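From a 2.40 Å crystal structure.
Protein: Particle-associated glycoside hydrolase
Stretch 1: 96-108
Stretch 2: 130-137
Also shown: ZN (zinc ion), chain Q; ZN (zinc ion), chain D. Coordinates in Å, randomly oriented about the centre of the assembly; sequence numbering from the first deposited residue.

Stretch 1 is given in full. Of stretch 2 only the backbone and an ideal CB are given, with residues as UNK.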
# COMPACT_ATOMS: atom_id res chain seq x y z
N GLY A 96 7.65 23.95 -38.63
CA GLY A 96 8.57 25.06 -38.78
C GLY A 96 9.36 25.41 -37.55
O GLY A 96 10.15 26.36 -37.60
N LEU A 97 9.19 24.69 -36.44
CA LEU A 97 9.94 25.01 -35.24
C LEU A 97 11.44 24.87 -35.50
O LEU A 97 11.89 23.89 -36.10
CB LEU A 97 9.50 24.10 -34.09
CG LEU A 97 10.04 24.48 -32.72
CD1 LEU A 97 8.87 24.74 -31.77
CD2 LEU A 97 10.93 23.38 -32.19
N ARG A 98 12.22 25.85 -35.06
CA ARG A 98 13.66 25.83 -35.31
C ARG A 98 14.35 24.99 -34.25
O ARG A 98 14.21 25.26 -33.05
CB ARG A 98 14.22 27.25 -35.34
CG ARG A 98 13.94 28.06 -36.62
CD ARG A 98 14.49 29.50 -36.54
NE ARG A 98 15.96 29.54 -36.46
CZ ARG A 98 16.69 30.65 -36.40
NH1 ARG A 98 16.10 31.85 -36.42
NH2 ARG A 98 18.02 30.57 -36.35
N ALA A 99 15.13 24.00 -34.68
CA ALA A 99 15.75 23.04 -33.78
C ALA A 99 17.16 23.47 -33.36
O ALA A 99 17.77 24.37 -33.95
CB ALA A 99 15.82 21.65 -34.42
N GLU A 100 17.66 22.80 -32.32
CA GLU A 100 19.05 22.93 -31.85
C GLU A 100 19.47 24.37 -31.63
O GLU A 100 20.64 24.72 -31.78
CB GLU A 100 20.01 22.24 -32.81
CG GLU A 100 19.61 20.83 -33.12
CD GLU A 100 20.75 19.86 -32.89
OE1 GLU A 100 21.01 19.53 -31.70
OE2 GLU A 100 21.39 19.43 -33.88
N LEU A 101 18.54 25.23 -31.25
CA LEU A 101 18.88 26.61 -30.93
C LEU A 101 19.56 26.68 -29.57
O LEU A 101 19.32 25.84 -28.69
CB LEU A 101 17.63 27.47 -30.98
CG LEU A 101 17.08 27.69 -32.40
CD1 LEU A 101 15.84 28.57 -32.42
CD2 LEU A 101 18.16 28.29 -33.31
N LEU A 102 20.42 27.67 -29.39
CA LEU A 102 21.04 27.92 -28.10
C LEU A 102 20.14 28.82 -27.25
O LEU A 102 19.22 29.47 -27.74
CB LEU A 102 22.43 28.53 -28.27
CG LEU A 102 23.32 27.65 -29.15
CD1 LEU A 102 24.63 28.36 -29.50
CD2 LEU A 102 23.58 26.32 -28.44
N GLU A 103 20.44 28.88 -25.95
CA GLU A 103 19.66 29.73 -25.06
C GLU A 103 19.72 31.19 -25.50
O GLU A 103 18.78 31.96 -25.25
CB GLU A 103 20.14 29.60 -23.61
CG GLU A 103 19.24 30.33 -22.61
CD GLU A 103 19.55 30.00 -21.16
OE1 GLU A 103 20.70 29.64 -20.85
OE2 GLU A 103 18.63 30.07 -20.33
N SER A 104 20.79 31.60 -26.19
CA SER A 104 20.91 32.98 -26.64
C SER A 104 20.04 33.29 -27.85
O SER A 104 19.85 34.47 -28.16
CB SER A 104 22.37 33.32 -26.97
OG SER A 104 22.91 32.43 -27.93
N ASP A 105 19.46 32.29 -28.50
CA ASP A 105 18.53 32.51 -29.61
C ASP A 105 17.15 32.76 -29.01
O ASP A 105 16.35 31.84 -28.84
CB ASP A 105 18.51 31.31 -30.55
CG ASP A 105 19.86 31.04 -31.19
OD1 ASP A 105 20.48 31.98 -31.76
OD2 ASP A 105 20.33 29.88 -31.09
N LEU A 106 16.87 34.03 -28.72
CA LEU A 106 15.63 34.42 -28.03
C LEU A 106 14.53 34.56 -29.07
O LEU A 106 14.18 35.66 -29.51
CB LEU A 106 15.83 35.71 -27.27
CG LEU A 106 17.01 35.72 -26.32
CD1 LEU A 106 17.15 37.11 -25.74
CD2 LEU A 106 16.83 34.69 -25.23
N ILE A 107 14.00 33.42 -29.50
CA ILE A 107 13.04 33.37 -30.59
C ILE A 107 11.72 32.82 -30.05
O ILE A 107 11.68 31.68 -29.56
CB ILE A 107 13.57 32.53 -31.76
CG1 ILE A 107 14.73 33.26 -32.44
CG2 ILE A 107 12.46 32.23 -32.75
CD1 ILE A 107 15.60 32.38 -33.30
N ASP A 108 10.66 33.62 -30.13
CA ASP A 108 9.35 33.18 -29.67
C ASP A 108 8.76 32.23 -30.70
O ASP A 108 8.50 32.62 -31.84
CB ASP A 108 8.44 34.40 -29.44
CG ASP A 108 7.05 34.03 -28.86
OD1 ASP A 108 6.75 32.85 -28.61
OD2 ASP A 108 6.26 34.95 -28.59
N UNK A 130 9.42 17.23 -29.51
CA UNK A 130 10.29 18.39 -29.62
C UNK A 130 11.71 17.93 -29.95
O UNK A 130 12.12 16.85 -29.54
CB UNK A 130 10.27 19.21 -28.33
N UNK A 131 12.47 18.70 -30.71
CA UNK A 131 13.86 18.34 -30.97
C UNK A 131 14.74 18.78 -29.80
O UNK A 131 14.28 19.38 -28.84
CB UNK A 131 14.35 18.97 -32.28
N UNK A 132 16.02 18.52 -29.92
CA UNK A 132 16.97 19.12 -29.00
C UNK A 132 17.05 20.63 -29.24
O UNK A 132 16.67 21.13 -30.29
CB UNK A 132 18.35 18.47 -29.15
N UNK A 133 17.52 21.34 -28.23
CA UNK A 133 17.72 22.77 -28.31
C UNK A 133 16.92 23.51 -27.25
O UNK A 133 16.12 22.93 -26.51
CB UNK A 133 17.34 23.28 -29.70
N UNK A 134 17.17 24.82 -27.18
CA UNK A 134 16.40 25.71 -26.33
C UNK A 134 15.21 26.22 -27.13
O UNK A 134 15.36 26.65 -28.28
CB UNK A 134 17.26 26.87 -25.81
N UNK A 135 14.02 26.13 -26.54
CA UNK A 135 12.77 26.49 -27.19
C UNK A 135 12.04 27.46 -26.28
O UNK A 135 11.69 27.11 -25.15
CB UNK A 135 11.91 25.26 -27.49
N UNK A 136 11.79 28.68 -26.77
CA UNK A 136 10.97 29.65 -26.06
C UNK A 136 9.58 29.59 -26.69
O UNK A 136 9.36 30.15 -27.77
CB UNK A 136 11.57 31.06 -26.13
N UNK A 137 8.66 28.92 -26.02
CA UNK A 137 7.33 28.70 -26.57
C UNK A 137 6.40 28.14 -25.50
O UNK A 137 6.55 26.98 -25.10
CB UNK A 137 7.39 27.75 -27.77
ZN ZN Q . 20.12 29.66 -18.71
ZN ZN D . 21.79 24.90 -23.37

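At position 130 the ideal CB has nothing of stretch 1 within 5.5 Å, so the visible atoms hardly restrict the choice. The residue is Leu-130, whose CD2 lies 5.0 Å from Leu-97 CD2.

Position 131 points its CB toward stretch 1, 3.7 Å from Ala-99 CB. A compact apolar side chain would suit, and a phi of -82° also admits proline. Pro-131 is found; its CG lies 3.6 Å from Ala-99 CB and its CD 3.7 Å from Leu-97 CD2, so the ring packs against both side chains.

The CB of 132 points sideways, 3.8 Å from Glu-100 OE1, while its carbonyl O accepts a hydrogen bond from Glu-100 N (2.8 Å). The carboxylate favours a basic or polar side chain. In Lys-132, CE comes within 3.7 Å of Glu-100 OE1, but NZ remains 4.0 Å from that oxygen, beyond a salt bridge.

At position 133 an ideal CB would lie 2.7 Å from Glu-100 N and 2.8 Å from Leu-101 N, and with phi/psi of 121/173° it would also be jammed against the preceding carbonyl. Only glycine fits, and Gly-133 lets the backbones approach to 3.8 Å between its CA and Glu-100 CA.

At 134 the backbone N donates to Leu-101 O (2.8 Å, nearly linear), and the CB points toward stretch 1, 3.8 Å from both Leu-102 C and Glu-103 N. A flat side chain could lie along this backbone, and the zinc ion of chain D beyond it favours a ligand such as histidine. His-134 supplies NE2 at 2.0 Å from that zinc. Glu-103 CB sits over the ring face, 3.6 Å from its centroid, in a CH-pi contact.

At 135 the CB points sideways, 5.2 Å from Leu-97 CD2, leaving room for a branched aliphatic side chain, among others. Ile-135 brings CD1 to 3.9 Å from Leu-97 CD2.

The CB of 136 points toward stretch 1, 3.5 Å from Ile-107 O, and the path beyond it leads past Asp-105 and Leu-106 to Glu-103 O. A long side chain ending in a donor would suit, an aromatic one especially. Tyr-136 OH donates to Glu-103 O (2.8 Å), while its CZ packs 3.6 Å from Leu-106 CD2.

Position 137 points sideways, its CB 5.2 Å from Leu-97 CD1; many residues are possible, and Ala-137 makes no close contact with stretch 1.

Stretch 2, residues 130-137: LPKGHIYA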
# COMPACT_ATOMS: atom_id res chain seq x y z
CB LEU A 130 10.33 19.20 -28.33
CG LEU A 130 8.98 19.75 -27.88
CD1 LEU A 130 9.11 20.58 -26.62
CD2 LEU A 130 8.34 20.54 -29.02
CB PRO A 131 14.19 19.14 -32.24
CG PRO A 131 13.40 20.40 -32.04
CD PRO A 131 12.10 19.96 -31.37
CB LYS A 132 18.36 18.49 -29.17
CG LYS A 132 18.41 17.02 -28.80
CD LYS A 132 19.83 16.53 -28.70
CE LYS A 132 20.41 16.31 -30.08
NZ LYS A 132 21.85 16.02 -29.95
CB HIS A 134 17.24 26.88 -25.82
CG HIS A 134 18.26 26.47 -24.80
ND1 HIS A 134 18.09 26.65 -23.44
CD2 HIS A 134 19.46 25.84 -24.93
CE1 HIS A 134 19.14 26.19 -22.79
NE2 HIS A 134 19.98 25.68 -23.67
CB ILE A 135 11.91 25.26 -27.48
CG1 ILE A 135 12.71 24.25 -28.32
CG2 ILE A 135 10.64 25.65 -28.20
CD1 ILE A 135 12.03 22.92 -28.48
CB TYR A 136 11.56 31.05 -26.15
CG TYR A 136 12.89 31.22 -25.45
CD1 TYR A 136 12.96 31.62 -24.11
CD2 TYR A 136 14.09 31.00 -26.12
CE1 TYR A 136 14.17 31.80 -23.47
CE2 TYR A 136 15.31 31.16 -25.49
CZ TYR A 136 15.35 31.56 -24.16
OH TYR A 136 16.56 31.74 -23.53
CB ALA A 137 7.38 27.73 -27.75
O HOH W 1 15.85 24.55 -30.42
O HOH W 2 15.40 29.16 -28.83
O HOH W 3 12.78 29.42 -29.31
O HOH W 4 23.62 26.02 -23.52
O HOH W 5 21.86 24.57 -20.88
O HOH W 6 22.15 23.63 -24.87
O HOH W 7 18.79 29.49 -17.22
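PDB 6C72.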